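Local coordinates for protein acetyl-CoA C-acetyltransferase (Syntrophomonas wolfei subsp. wolfei, PDB 7N7Z) that probably catalyses the reversible condensation of two acetyl-CoA molecules into acetoacetyl-CoA and free CoA, at residues S94-T99 / V280-E285; F199-V204 / M371-E376; S27-D32 / M122-Y127; R332-K335 / G339-L342; L33-A38 / M75-P80. One frame throughout, in Å; residues are numbered along the deposited sequence.

Contact 1 of 5, residues S94-T99 / V280-E285; sequences SGMRAT and VGICSE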
# COMPACT_ATOMS: atom_id res chain seq x y z
N SER B 94 -17.65 -21.40 10.37
CA SER B 94 -18.19 -21.02 9.07
C SER B 94 -18.70 -22.24 8.31
O SER B 94 -19.84 -22.25 7.82
CB SER B 94 -17.12 -20.29 8.26
OG SER B 94 -17.08 -18.91 8.58
N GLY B 95 -17.87 -23.28 8.22
CA GLY B 95 -18.28 -24.47 7.49
C GLY B 95 -19.46 -25.18 8.12
O GLY B 95 -20.25 -25.81 7.41
N MET B 96 -19.60 -25.10 9.44
CA MET B 96 -20.71 -25.74 10.12
C MET B 96 -22.00 -24.93 9.99
O MET B 96 -23.09 -25.50 10.02
CB MET B 96 -20.35 -25.97 11.59
CG MET B 96 -21.47 -26.59 12.43
SD MET B 96 -20.97 -27.63 13.84
CE MET B 96 -19.67 -28.65 13.15
N ARG B 97 -21.89 -23.60 9.84
CA ARG B 97 -23.07 -22.78 9.60
C ARG B 97 -23.53 -22.88 8.15
O ARG B 97 -24.74 -22.89 7.88
CB ARG B 97 -22.79 -21.32 9.97
CG ARG B 97 -24.04 -20.43 10.00
CD ARG B 97 -25.03 -20.87 11.08
NE ARG B 97 -26.28 -20.12 11.03
CZ ARG B 97 -26.54 -19.04 11.75
NH1 ARG B 97 -25.64 -18.52 12.58
NH2 ARG B 97 -27.73 -18.46 11.65
N ALA B 98 -22.59 -22.94 7.21
CA ALA B 98 -22.95 -23.24 5.83
C ALA B 98 -23.71 -24.56 5.75
O ALA B 98 -24.68 -24.68 4.99
CB ALA B 98 -21.70 -23.29 4.95
N THR B 99 -23.27 -25.55 6.52
CA THR B 99 -23.97 -26.83 6.55
C THR B 99 -25.41 -26.66 7.04
O THR B 99 -26.34 -27.23 6.47
CB THR B 99 -23.21 -27.82 7.44
OG1 THR B 99 -21.93 -28.08 6.87
CG2 THR B 99 -23.98 -29.12 7.58
N VAL B 280 -28.83 -35.22 12.36
CA VAL B 280 -29.64 -35.38 13.56
C VAL B 280 -29.96 -34.04 14.19
O VAL B 280 -31.11 -33.75 14.52
CB VAL B 280 -28.94 -36.32 14.56
CG1 VAL B 280 -29.78 -36.47 15.83
CG2 VAL B 280 -28.66 -37.68 13.93
N GLY B 281 -28.94 -33.20 14.38
CA GLY B 281 -29.13 -31.89 14.96
C GLY B 281 -27.97 -30.99 14.64
O GLY B 281 -26.89 -31.45 14.24
N ILE B 282 -28.20 -29.70 14.81
CA ILE B 282 -27.19 -28.68 14.53
C ILE B 282 -27.71 -27.35 15.04
O ILE B 282 -28.86 -26.99 14.78
CB ILE B 282 -26.85 -28.63 13.03
CG1 ILE B 282 -25.72 -27.63 12.77
CG2 ILE B 282 -28.09 -28.26 12.22
CD1 ILE B 282 -25.04 -27.81 11.44
N CYS B 283 -26.88 -26.60 15.76
CA CYS B 283 -27.32 -25.35 16.36
C CYS B 283 -26.11 -24.55 16.79
O CYS B 283 -24.97 -25.04 16.76
CB CYS B 283 -28.26 -25.61 17.54
SG CYS B 283 -27.47 -26.46 18.94
N SER B 284 -26.36 -23.31 17.18
CA SER B 284 -25.35 -22.43 17.73
C SER B 284 -25.67 -22.10 19.18
O SER B 284 -26.80 -22.27 19.65
CB SER B 284 -25.25 -21.13 16.92
OG SER B 284 -25.03 -21.40 15.54
N GLU B 285 -24.65 -21.63 19.90
CA GLU B 285 -24.82 -21.15 21.26
C GLU B 285 -23.57 -20.39 21.67
O GLU B 285 -22.46 -20.94 21.60
CB GLU B 285 -25.11 -22.30 22.22
CG GLU B 285 -25.39 -21.85 23.65
CD GLU B 285 -26.75 -21.17 23.81
OE1 GLU B 285 -27.57 -21.26 22.87
OE2 GLU B 285 -26.99 -20.54 24.86

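Contact 2 of 5, residues F199-V204 / M371-E376; sequences FDREIV and MYYELE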
# COMPACT_ATOMS: atom_id res chain seq x y z
N PHE B 199 -6.15 -40.70 6.99
CA PHE B 199 -6.84 -39.61 6.31
C PHE B 199 -6.88 -39.78 4.79
O PHE B 199 -7.38 -38.89 4.10
CB PHE B 199 -6.17 -38.27 6.63
CG PHE B 199 -6.15 -37.93 8.10
CD1 PHE B 199 -7.34 -37.86 8.82
CD2 PHE B 199 -4.96 -37.69 8.76
CE1 PHE B 199 -7.33 -37.55 10.16
CE2 PHE B 199 -4.95 -37.38 10.10
CZ PHE B 199 -6.13 -37.31 10.81
N ASP B 200 -6.37 -40.90 4.27
CA ASP B 200 -6.27 -41.05 2.82
C ASP B 200 -7.65 -41.10 2.16
O ASP B 200 -7.83 -40.59 1.05
CB ASP B 200 -5.48 -42.31 2.48
CG ASP B 200 -3.98 -42.13 2.69
OD1 ASP B 200 -3.56 -41.00 3.03
OD2 ASP B 200 -3.23 -43.11 2.51
N ARG B 201 -8.63 -41.71 2.83
CA ARG B 201 -9.96 -41.84 2.23
C ARG B 201 -10.62 -40.48 2.05
O ARG B 201 -11.15 -40.18 0.98
CB ARG B 201 -10.83 -42.75 3.09
CG ARG B 201 -10.34 -44.18 3.20
CD ARG B 201 -10.94 -44.88 4.41
NE ARG B 201 -10.52 -44.25 5.66
CZ ARG B 201 -11.28 -44.13 6.74
NH1 ARG B 201 -12.52 -44.61 6.78
NH2 ARG B 201 -10.79 -43.52 7.81
N GLU B 202 -10.61 -39.65 3.10
CA GLU B 202 -11.30 -38.37 3.04
C GLU B 202 -10.56 -37.35 2.19
O GLU B 202 -11.19 -36.43 1.65
CB GLU B 202 -11.51 -37.82 4.45
CG GLU B 202 -10.22 -37.50 5.20
CD GLU B 202 -10.44 -37.34 6.69
OE1 GLU B 202 -10.74 -38.36 7.36
OE2 GLU B 202 -10.31 -36.21 7.20
N ILE B 203 -9.25 -37.48 2.06
CA ILE B 203 -8.45 -36.46 1.39
C ILE B 203 -8.59 -36.60 -0.12
O ILE B 203 -8.70 -37.71 -0.65
CB ILE B 203 -6.97 -36.57 1.82
CG1 ILE B 203 -6.75 -35.78 3.11
CG2 ILE B 203 -6.04 -36.06 0.71
CD1 ILE B 203 -5.36 -35.92 3.70
N VAL B 204 -8.60 -35.47 -0.81
CA VAL B 204 -8.39 -35.40 -2.25
C VAL B 204 -7.11 -34.60 -2.46
O VAL B 204 -6.99 -33.49 -1.95
CB VAL B 204 -9.57 -34.75 -3.00
CG1 VAL B 204 -9.89 -33.37 -2.43
CG2 VAL B 204 -9.26 -34.66 -4.49
N MET B 371 -15.09 -36.58 11.15
CA MET B 371 -15.96 -37.34 12.04
C MET B 371 -16.56 -38.54 11.32
O MET B 371 -16.45 -39.68 11.80
CB MET B 371 -17.07 -36.43 12.59
CG MET B 371 -18.06 -37.13 13.52
SD MET B 371 -19.63 -36.26 13.64
CE MET B 371 -20.35 -36.69 12.06
N TYR B 372 -17.19 -38.31 10.17
CA TYR B 372 -17.82 -39.40 9.44
C TYR B 372 -16.82 -40.51 9.14
O TYR B 372 -17.06 -41.68 9.46
CB TYR B 372 -18.44 -38.90 8.14
CG TYR B 372 -18.66 -40.03 7.15
CD1 TYR B 372 -19.74 -40.89 7.28
CD2 TYR B 372 -17.77 -40.24 6.10
CE1 TYR B 372 -19.93 -41.93 6.40
CE2 TYR B 372 -17.96 -41.28 5.21
CZ TYR B 372 -19.04 -42.12 5.36
OH TYR B 372 -19.24 -43.15 4.47
N TYR B 373 -15.71 -40.17 8.50
CA TYR B 373 -14.77 -41.19 8.05
C TYR B 373 -14.15 -41.95 9.21
O TYR B 373 -13.72 -43.09 9.03
CB TYR B 373 -13.68 -40.55 7.19
CG TYR B 373 -14.09 -40.41 5.74
CD1 TYR B 373 -14.04 -41.50 4.87
CD2 TYR B 373 -14.55 -39.20 5.24
CE1 TYR B 373 -14.42 -41.37 3.55
CE2 TYR B 373 -14.94 -39.07 3.92
CZ TYR B 373 -14.87 -40.16 3.08
OH TYR B 373 -15.25 -40.04 1.77
N GLU B 374 -14.11 -41.36 10.41
CA GLU B 374 -13.70 -42.12 11.58
C GLU B 374 -14.81 -43.07 12.02
O GLU B 374 -14.54 -44.21 12.43
CB GLU B 374 -13.32 -41.18 12.72
CG GLU B 374 -12.72 -41.88 13.93
CD GLU B 374 -11.34 -42.45 13.67
OE1 GLU B 374 -10.83 -42.28 12.54
OE2 GLU B 374 -10.76 -43.07 14.59
N LEU B 375 -16.07 -42.63 11.94
CA LEU B 375 -17.18 -43.55 12.16
C LEU B 375 -17.10 -44.73 11.21
O LEU B 375 -17.25 -45.89 11.61
CB LEU B 375 -18.51 -42.82 11.98
CG LEU B 375 -18.89 -41.70 12.96
CD1 LEU B 375 -20.28 -41.18 12.62
CD2 LEU B 375 -18.84 -42.19 14.40
N GLU B 376 -16.84 -44.45 9.93
CA GLU B 376 -16.79 -45.52 8.93
C GLU B 376 -15.63 -46.47 9.19
O GLU B 376 -15.76 -47.68 8.99
CB GLU B 376 -16.68 -44.91 7.53
CG GLU B 376 -17.01 -45.88 6.40
CD GLU B 376 -15.78 -46.52 5.78
OE1 GLU B 376 -14.70 -45.90 5.82
OE2 GLU B 376 -15.90 -47.64 5.24
O HOH W 1 -11.05 -42.03 9.68

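Contact 3 of 5, residues S27-D32 / M122-Y127; sequences SVRAND and MSNIPY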
# COMPACT_ATOMS: atom_id res chain seq x y z
N SER B 27 0.61 -21.65 -2.88
CA SER B 27 0.43 -21.23 -4.26
C SER B 27 -0.98 -21.44 -4.78
O SER B 27 -1.28 -21.06 -5.91
CB SER B 27 1.41 -21.99 -5.16
OG SER B 27 1.45 -23.36 -4.82
N VAL B 28 -1.86 -22.04 -3.98
CA VAL B 28 -3.21 -22.40 -4.41
C VAL B 28 -4.19 -21.46 -3.70
O VAL B 28 -4.36 -21.53 -2.48
CB VAL B 28 -3.54 -23.86 -4.11
CG1 VAL B 28 -4.80 -24.30 -4.85
CG2 VAL B 28 -2.36 -24.75 -4.48
N ARG B 29 -4.83 -20.59 -4.47
CA ARG B 29 -5.79 -19.66 -3.90
C ARG B 29 -7.02 -20.40 -3.39
O ARG B 29 -7.29 -21.55 -3.76
CB ARG B 29 -6.19 -18.60 -4.93
CG ARG B 29 -5.02 -17.81 -5.49
CD ARG B 29 -4.46 -16.81 -4.48
NE ARG B 29 -5.46 -15.84 -4.05
CZ ARG B 29 -5.85 -14.80 -4.77
NH1 ARG B 29 -5.34 -14.55 -5.96
NH2 ARG B 29 -6.77 -13.97 -4.27
N ALA B 30 -7.79 -19.72 -2.53
CA ALA B 30 -8.89 -20.37 -1.84
C ALA B 30 -9.89 -20.98 -2.81
O ALA B 30 -10.39 -22.09 -2.59
CB ALA B 30 -9.59 -19.37 -0.92
N ASN B 31 -10.20 -20.28 -3.90
CA ASN B 31 -11.22 -20.76 -4.82
C ASN B 31 -10.80 -22.04 -5.53
O ASN B 31 -11.64 -22.90 -5.81
CB ASN B 31 -11.56 -19.68 -5.85
CG ASN B 31 -12.20 -18.46 -5.22
OD1 ASN B 31 -12.57 -18.48 -4.05
ND2 ASN B 31 -12.34 -17.40 -6.00
N ASP B 32 -9.50 -22.19 -5.83
CA ASP B 32 -9.04 -23.38 -6.53
C ASP B 32 -8.94 -24.58 -5.60
O ASP B 32 -9.10 -25.72 -6.05
CB ASP B 32 -7.70 -23.09 -7.20
CG ASP B 32 -7.75 -21.85 -8.07
OD1 ASP B 32 -8.65 -21.75 -8.93
OD2 ASP B 32 -6.88 -20.96 -7.90
N MET B 122 -5.25 -19.17 4.25
CA MET B 122 -4.70 -18.10 5.07
C MET B 122 -3.33 -17.64 4.57
O MET B 122 -2.92 -16.52 4.88
CB MET B 122 -4.60 -18.55 6.54
CG MET B 122 -5.73 -19.47 6.99
SD MET B 122 -5.58 -20.07 8.69
CE MET B 122 -5.65 -18.54 9.62
N SER B 123 -2.64 -18.48 3.80
CA SER B 123 -1.38 -18.06 3.19
C SER B 123 -1.57 -16.96 2.16
O SER B 123 -0.62 -16.23 1.87
CB SER B 123 -0.69 -19.26 2.54
OG SER B 123 -0.52 -20.32 3.46
N ASN B 124 -2.78 -16.83 1.60
CA ASN B 124 -3.05 -15.87 0.54
C ASN B 124 -4.06 -14.80 0.96
O ASN B 124 -4.69 -14.18 0.10
CB ASN B 124 -3.53 -16.59 -0.72
CG ASN B 124 -2.41 -17.31 -1.44
OD1 ASN B 124 -1.56 -16.69 -2.07
ND2 ASN B 124 -2.41 -18.64 -1.35
N ILE B 125 -4.23 -14.59 2.26
CA ILE B 125 -5.06 -13.46 2.71
C ILE B 125 -4.31 -12.16 2.41
O ILE B 125 -3.12 -12.04 2.78
CB ILE B 125 -5.37 -13.59 4.20
CG1 ILE B 125 -6.29 -14.79 4.44
CG2 ILE B 125 -6.04 -12.32 4.72
CD1 ILE B 125 -6.41 -15.18 5.91
N PRO B 126 -4.92 -11.18 1.76
CA PRO B 126 -4.20 -9.95 1.42
C PRO B 126 -4.01 -9.06 2.64
O PRO B 126 -4.50 -9.34 3.74
CB PRO B 126 -5.09 -9.28 0.37
CG PRO B 126 -6.46 -9.80 0.66
CD PRO B 126 -6.30 -11.18 1.22
N TYR B 127 -3.26 -7.99 2.43
CA TYR B 127 -3.17 -6.88 3.36
C TYR B 127 -4.09 -5.76 2.88
O TYR B 127 -4.39 -5.65 1.69
CB TYR B 127 -1.73 -6.36 3.47
CG TYR B 127 -0.88 -7.11 4.47
CD1 TYR B 127 -0.69 -8.48 4.37
CD2 TYR B 127 -0.27 -6.44 5.53
CE1 TYR B 127 0.10 -9.17 5.29
CE2 TYR B 127 0.51 -7.12 6.45
CZ TYR B 127 0.69 -8.47 6.33
OH TYR B 127 1.47 -9.14 7.25
O HOH W 2 -7.23 -13.91 -1.20

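Contact 4 of 5, residues R332-K335 / G339-L342; sequences RMLK and GIEL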
# COMPACT_ATOMS: atom_id res chain seq x y z
N ARG B 332 -13.50 -28.82 31.82
CA ARG B 332 -13.89 -28.37 33.15
C ARG B 332 -15.33 -27.87 33.15
O ARG B 332 -16.14 -28.27 33.99
CB ARG B 332 -12.94 -27.28 33.64
CG ARG B 332 -13.05 -26.99 35.13
CD ARG B 332 -12.30 -28.03 35.96
NE ARG B 332 -10.86 -27.95 35.75
CZ ARG B 332 -10.07 -27.04 36.30
NH1 ARG B 332 -10.55 -26.10 37.10
NH2 ARG B 332 -8.76 -27.06 36.04
N MET B 333 -15.67 -26.98 32.22
CA MET B 333 -17.03 -26.45 32.18
C MET B 333 -18.05 -27.57 31.94
O MET B 333 -19.14 -27.55 32.51
CB MET B 333 -17.16 -25.38 31.10
CG MET B 333 -18.56 -24.79 31.00
SD MET B 333 -18.69 -23.35 29.92
CE MET B 333 -20.37 -22.83 30.28
N LEU B 334 -17.70 -28.54 31.10
CA LEU B 334 -18.62 -29.65 30.85
C LEU B 334 -18.82 -30.50 32.10
O LEU B 334 -19.87 -31.11 32.27
CB LEU B 334 -18.10 -30.52 29.71
CG LEU B 334 -18.63 -30.25 28.30
CD1 LEU B 334 -18.13 -31.33 27.34
CD2 LEU B 334 -20.15 -30.16 28.25
N LYS B 335 -17.82 -30.55 32.99
CA LYS B 335 -17.96 -31.29 34.23
C LYS B 335 -18.72 -30.49 35.28
O LYS B 335 -19.52 -31.05 36.04
CB LYS B 335 -16.59 -31.70 34.77
CG LYS B 335 -16.60 -32.23 36.20
CD LYS B 335 -15.20 -32.53 36.71
CE LYS B 335 -15.24 -33.44 37.92
NZ LYS B 335 -13.90 -33.59 38.55
N GLY B 339 -23.23 -32.19 33.11
CA GLY B 339 -22.95 -33.44 33.78
C GLY B 339 -22.02 -34.33 32.98
O GLY B 339 -22.00 -35.55 33.16
N ILE B 340 -21.22 -33.71 32.10
CA ILE B 340 -20.47 -34.43 31.08
C ILE B 340 -19.03 -34.60 31.55
O ILE B 340 -18.38 -33.63 31.95
CB ILE B 340 -20.52 -33.69 29.74
CG1 ILE B 340 -21.96 -33.44 29.26
CG2 ILE B 340 -19.74 -34.46 28.67
CD1 ILE B 340 -23.01 -34.44 29.73
N GLU B 341 -18.54 -35.84 31.48
CA GLU B 341 -17.11 -36.14 31.61
C GLU B 341 -16.60 -36.41 30.19
O GLU B 341 -16.84 -37.49 29.64
CB GLU B 341 -16.87 -37.33 32.53
CG GLU B 341 -17.06 -37.07 34.02
CD GLU B 341 -16.22 -35.92 34.54
OE1 GLU B 341 -16.45 -34.76 34.14
OE2 GLU B 341 -15.32 -36.18 35.37
N LEU B 342 -15.92 -35.43 29.61
CA LEU B 342 -15.48 -35.54 28.22
C LEU B 342 -14.76 -36.86 28.00
O LEU B 342 -13.76 -37.16 28.66
CB LEU B 342 -14.56 -34.37 27.86
CG LEU B 342 -14.20 -34.27 26.37
CD1 LEU B 342 -15.45 -34.14 25.52
CD2 LEU B 342 -13.26 -33.11 26.10

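Contact 5 of 5, residues L33-A38 / M75-P80; sequences LAIIAA and MKVGLP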
# COMPACT_ATOMS: atom_id res chain seq x y z
N LEU B 33 -8.68 -24.35 -4.31
CA LEU B 33 -8.81 -25.43 -3.34
C LEU B 33 -10.27 -25.84 -3.18
O LEU B 33 -10.58 -27.03 -3.09
CB LEU B 33 -8.24 -25.00 -1.98
CG LEU B 33 -6.72 -24.95 -1.84
CD1 LEU B 33 -6.35 -24.12 -0.62
CD2 LEU B 33 -6.12 -26.34 -1.74
N ALA B 34 -11.18 -24.86 -3.13
CA ALA B 34 -12.60 -25.16 -3.02
C ALA B 34 -13.08 -25.99 -4.21
O ALA B 34 -13.89 -26.91 -4.05
CB ALA B 34 -13.40 -23.86 -2.91
N ILE B 35 -12.59 -25.67 -5.41
CA ILE B 35 -13.01 -26.40 -6.60
C ILE B 35 -12.57 -27.86 -6.51
O ILE B 35 -13.33 -28.77 -6.87
CB ILE B 35 -12.46 -25.72 -7.86
CG1 ILE B 35 -13.32 -24.50 -8.22
CG2 ILE B 35 -12.42 -26.69 -9.03
CD1 ILE B 35 -12.61 -23.49 -9.08
N ILE B 36 -11.35 -28.10 -6.04
CA ILE B 36 -10.85 -29.47 -5.93
C ILE B 36 -11.67 -30.26 -4.91
O ILE B 36 -12.10 -31.39 -5.17
CB ILE B 36 -9.36 -29.48 -5.58
CG1 ILE B 36 -8.54 -28.94 -6.76
CG2 ILE B 36 -8.90 -30.88 -5.21
CD1 ILE B 36 -7.11 -28.59 -6.41
N ALA B 37 -11.92 -29.66 -3.74
CA ALA B 37 -12.71 -30.34 -2.72
C ALA B 37 -14.15 -30.54 -3.18
O ALA B 37 -14.75 -31.59 -2.92
CB ALA B 37 -12.67 -29.55 -1.42
N ALA B 38 -14.72 -29.53 -3.85
CA ALA B 38 -16.11 -29.65 -4.30
C ALA B 38 -16.25 -30.74 -5.35
O ALA B 38 -17.19 -31.54 -5.30
CB ALA B 38 -16.59 -28.31 -4.85
N MET B 75 -20.10 -22.61 -10.50
CA MET B 75 -20.14 -22.67 -11.95
C MET B 75 -18.98 -23.49 -12.51
O MET B 75 -19.14 -24.18 -13.52
CB MET B 75 -20.10 -21.25 -12.53
CG MET B 75 -21.32 -20.41 -12.21
SD MET B 75 -22.86 -21.14 -12.81
CE MET B 75 -23.45 -21.96 -11.33
N LYS B 76 -17.82 -23.44 -11.86
CA LYS B 76 -16.65 -24.15 -12.38
C LYS B 76 -16.73 -25.64 -12.13
O LYS B 76 -16.15 -26.43 -12.89
CB LYS B 76 -15.38 -23.57 -11.77
CG LYS B 76 -14.84 -22.37 -12.52
CD LYS B 76 -13.93 -21.52 -11.65
CE LYS B 76 -13.29 -20.40 -12.45
NZ LYS B 76 -11.81 -20.40 -12.30
N VAL B 77 -17.44 -26.07 -11.08
CA VAL B 77 -17.69 -27.49 -10.87
C VAL B 77 -18.98 -27.95 -11.55
O VAL B 77 -19.38 -29.11 -11.38
CB VAL B 77 -17.73 -27.83 -9.36
CG1 VAL B 77 -16.45 -27.34 -8.69
CG2 VAL B 77 -18.96 -27.25 -8.70
N GLY B 78 -19.64 -27.07 -12.30
CA GLY B 78 -20.73 -27.48 -13.16
C GLY B 78 -22.13 -27.34 -12.59
O GLY B 78 -23.05 -27.99 -13.09
N LEU B 79 -22.31 -26.51 -11.56
CA LEU B 79 -23.66 -26.24 -11.09
C LEU B 79 -24.44 -25.51 -12.19
O LEU B 79 -23.85 -24.77 -12.99
CB LEU B 79 -23.63 -25.39 -9.82
CG LEU B 79 -23.90 -26.15 -8.51
CD1 LEU B 79 -22.86 -27.23 -8.29
CD2 LEU B 79 -23.94 -25.18 -7.33
N PRO B 80 -25.75 -25.70 -12.25
CA PRO B 80 -26.54 -24.97 -13.25
C PRO B 80 -26.65 -23.50 -12.89
O PRO B 80 -26.64 -23.12 -11.71
CB PRO B 80 -27.90 -25.67 -13.20
CG PRO B 80 -28.00 -26.17 -11.80
CD PRO B 80 -26.60 -26.52 -11.37

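Contact 1 of 5, residues S94-T99 / V280-E285
The backbones of Met-96 and Ile-282 approach where helical segment 94-99, the start of helix 94-107, crosses strand segment 280-285 at 126°, with the segment axes 9.1 Å apart. This is helix-on-sheet packing in the thiolase fold, just downstream of Cys-92, the predicted acyl-carrying nucleophile, and it illustrates how one branched side chain can serve a whole helical turn. Ile-282 sends its longer branch to the helix: with CG1 anti to the backbone N (chi1 -176°) and the chain extended beyond it, CD1 arrives 3.3 Å from the carbonyl oxygen Met-96 O. The same methyl lies 3.9 Å from Met-96 CG as the two side chains slide past each other in opposite directions, and 4.2 Å from Thr-99 CG2. With its hydroxyl bonded inside the helix, OG1 donating to Gly-95 O over 2.9 Å, Thr-99 turns its methyl to the isoleucine; Gly-95 O thereby receives two donors, this hydroxyl and Thr-99 N. Farther along the strand the contact is looser, Arg-97 NH1 standing 4.2 Å from Ser-284 OG. Gln-90 mediates there, accepting from Arg-97 NH1 and reaching Ser-284 OG in a weak bond, while Arg-97 NH2 forms a salt bridge with Glu-54 of the second subunit. Around it, Met-96 and Thr-99 also rest on the adjoining strand 394-400, Ala-98 packs against strands 54-58 and 84-89, and Cys-283, pointing away from the helix, packs on helix 296-307.

Contact 2 of 5, residues F199-V204 / M371-E376
The carbonyl oxygen Tyr-373 O is gripped by two N-H groups of a single guanidinium: Arg-201 NH1 donates to it over 3.0 Å at 143°, and Arg-201 NH2 adds a weak bond. In the thiolase fold this ties the loop after helix 176-196, in the N-terminal part of the chain, to helix 360-378 of the C-terminal part. Arg-201 NH1 works twice, since it also forms a salt bridge with Glu-376 OE1 at 2.7 Å, in which the hydrogen bond is poorly directed and hence weak. Guanidinium and carboxylate planes are turned 41° apart, the carboxylate sitting at the guanidinium edge, whereas Tyr-373 CD1 lies over one guanidinium face. The tyrosine ring has its own cover: Glu-202 CB makes a CH-pi contact 3.9 Å from the Tyr-373 ring centroid, and Tyr-372 CD2 lies over the opposite face. With an alanine here, Tyr-373's backbone acceptor would remain, but Glu-202 CB would probably face a gap and one face of the Arg-201 guanidinium would probably lose the ring carbon that covers it. CG of Glu-202 sits between its backbone N and carbonyl carbon (chi1 64°), which carries the carboxylate past the ring, where OE2 meets Arg-15 in a salt bridge and Ser-370 in a hydrogen bond. Its other oxygen, Glu-202 OE1, stops 3.7 Å from Tyr-373 CB.

Contact 3 of 5, residues S27-D32 / M122-Y127
Arg-29 CD lies 3.7 Å from Asn-124 CG, and this carbon-on-amide meeting is the close part of the contact. The arginine methylene also comes within 3.8 Å of Asn-124 OD1, while Arg-29 NE approaches Asn-124 CB. Successive bends at chi2 and chi3 (-73° and -60°) coil the arginine so that its CD and NE, rather than the terminal nitrogens, meet the asparagine; the guanidinium and amide planes are 38° apart. The other side is looser and bridged by solvent: Arg-29 NH2 donates to a water over 3.1 Å, and the water lies 2.9 Å from Asn-124 O, to which it can donate. Asn-124 ND2 is 3.7 Å from Val-28 O and is instead held by Ala-26 O and Ser-121 OG, the latter also giving Val-28 O a weak bond. The pair thus joins the start of helix 30-45, where Arg-29 is the N-cap residue, to the loop leading into strand 127-129, which pairs with a strand of the second subunit. With Asn-124 ND2 engaged elsewhere, and Arg-29 NH2 shared between the water and, weakly, Gly-64 O, the direct contact is van der Waals in kind and its polar link runs through water.

Contact 4 of 5, residues R332-K335 / G339-L342
Leu-334, in the last turn of helix 324-336, spreads both methyl groups over Ile-340, where the chain has doubled back, a tight helix-to-loop reversal in the C-terminal part of the thiolase fold. The conformations on both sides are unusual. Leu-334 has chi1 at -95°, off the normal staggered value, which sets its CD1 3.8 Å from Ile-340 CG2 and its CD2 3.8 Å from Ile-340 CB, so that the fork of one side chain straddles the branch point of the other. Ile-340 answers with CG2 anti to its own backbone N and facing the leucine; CG1 still touches Leu-334 CD2, while the tip of that branch, rotated off a staggered position at chi2 (-28°), heads elsewhere. Leu-342 completes the apolar side more distantly, its CD1 lying 4.3 Å from Leu-334 CD1; Tyr-311 packs on Ile-340 and Leu-342, and Pro-301 on Leu-334. Were Leu-334 cut back to an alanine, Ile-340 and Leu-342 would probably face a gap beneath the returning chain. Ile-340 N donates to Leu-334 O over 2.9 Å, although the position of that oxygen is somewhat doubtful, and Lys-335 CA contributes a C-H...O contact to Ile-340 O at 3.3 Å. On the exposed side Lys-335 stretches out fully and Glu-341 folds back by a bend at chi2 (-55°). The carboxylate therefore lies across the lysine methylenes, Glu-341 OE1 being 3.1 Å from Lys-335 CB, yet falls short of a salt bridge: Glu-341 OE2 and Lys-335 NZ remain 4.3 Å apart.

Contact 5 of 5, residues L33-A38 / M75-P80
Ile-35, Ala-38 and Val-77 form the apolar part of a contact between helix 30-45 and the end of helix 69-76, which closes at Gly-78 in a Schellman motif within the N-terminal part of the thiolase fold. Methyl-to-methyl packing comes first. Val-77 CG1, anti to its own carbonyl carbon (chi1 -54°), points at the helix and rests on Ile-35 and Ala-38, one turn apart, 4.1 Å from Ile-35 CG2 and 4.0 Å from Ala-38 CB. Opposite the small alanine, Val-77 CG1 also comes 3.9 Å from the backbone oxygen Ile-35 O. A second kind of contact is made by the carbon chain of an exposed, charged residue: Lys-76 lays its methylenes across the tip of Ile-35 before its amine turns outward. The third element is backbone shape. Gly-78 takes a positive phi of 96°, at which a side-chain carbon would collide with the carbonyl oxygen of Val-77, and its N makes a weak bond of 3.2 Å to Met-75 O; this turn ends the helix right behind the two residues that do the touching. Beyond the pair, Ile-73 of helix 69-76 extends the apolar surface under Ala-34 and Ile-35, and Ala-38 rests on Leu-115 and Thr-117 of strand 113-121, so that the buried end of the contact merges with the sheet. Its outer end is the tightest, with Ile-35 CD1 3.9 Å from Lys-76 CB and, closer than usual for two carbons, 3.5 Å from Lys-76 CD.

Contacts 3 and 5 share helix 30-45 and touch directly, Val-28 CG1 lying 3.6 Å from Leu-33 CG; along the chain, contact 5 is nested within the loop that contact 3 closes. Contact 2 touches contact 5 alone, Val-204 CG1 lying 3.9 Å from Ile-36 CG2. Contact 1 lies nearer the centre of the chain and the predicted catalytic residues, the Met-96 side chain being about 9 Å from that of Cys-92 and about 10 Å from that of His-358. Contact 4 stands apart, its centre about 40 Å from that of contact 5, although the Leu-334 side chain is about 12 Å from that of Cys-388. Contacts 1, 3 and, through Met-75, 5 reach the second subunit.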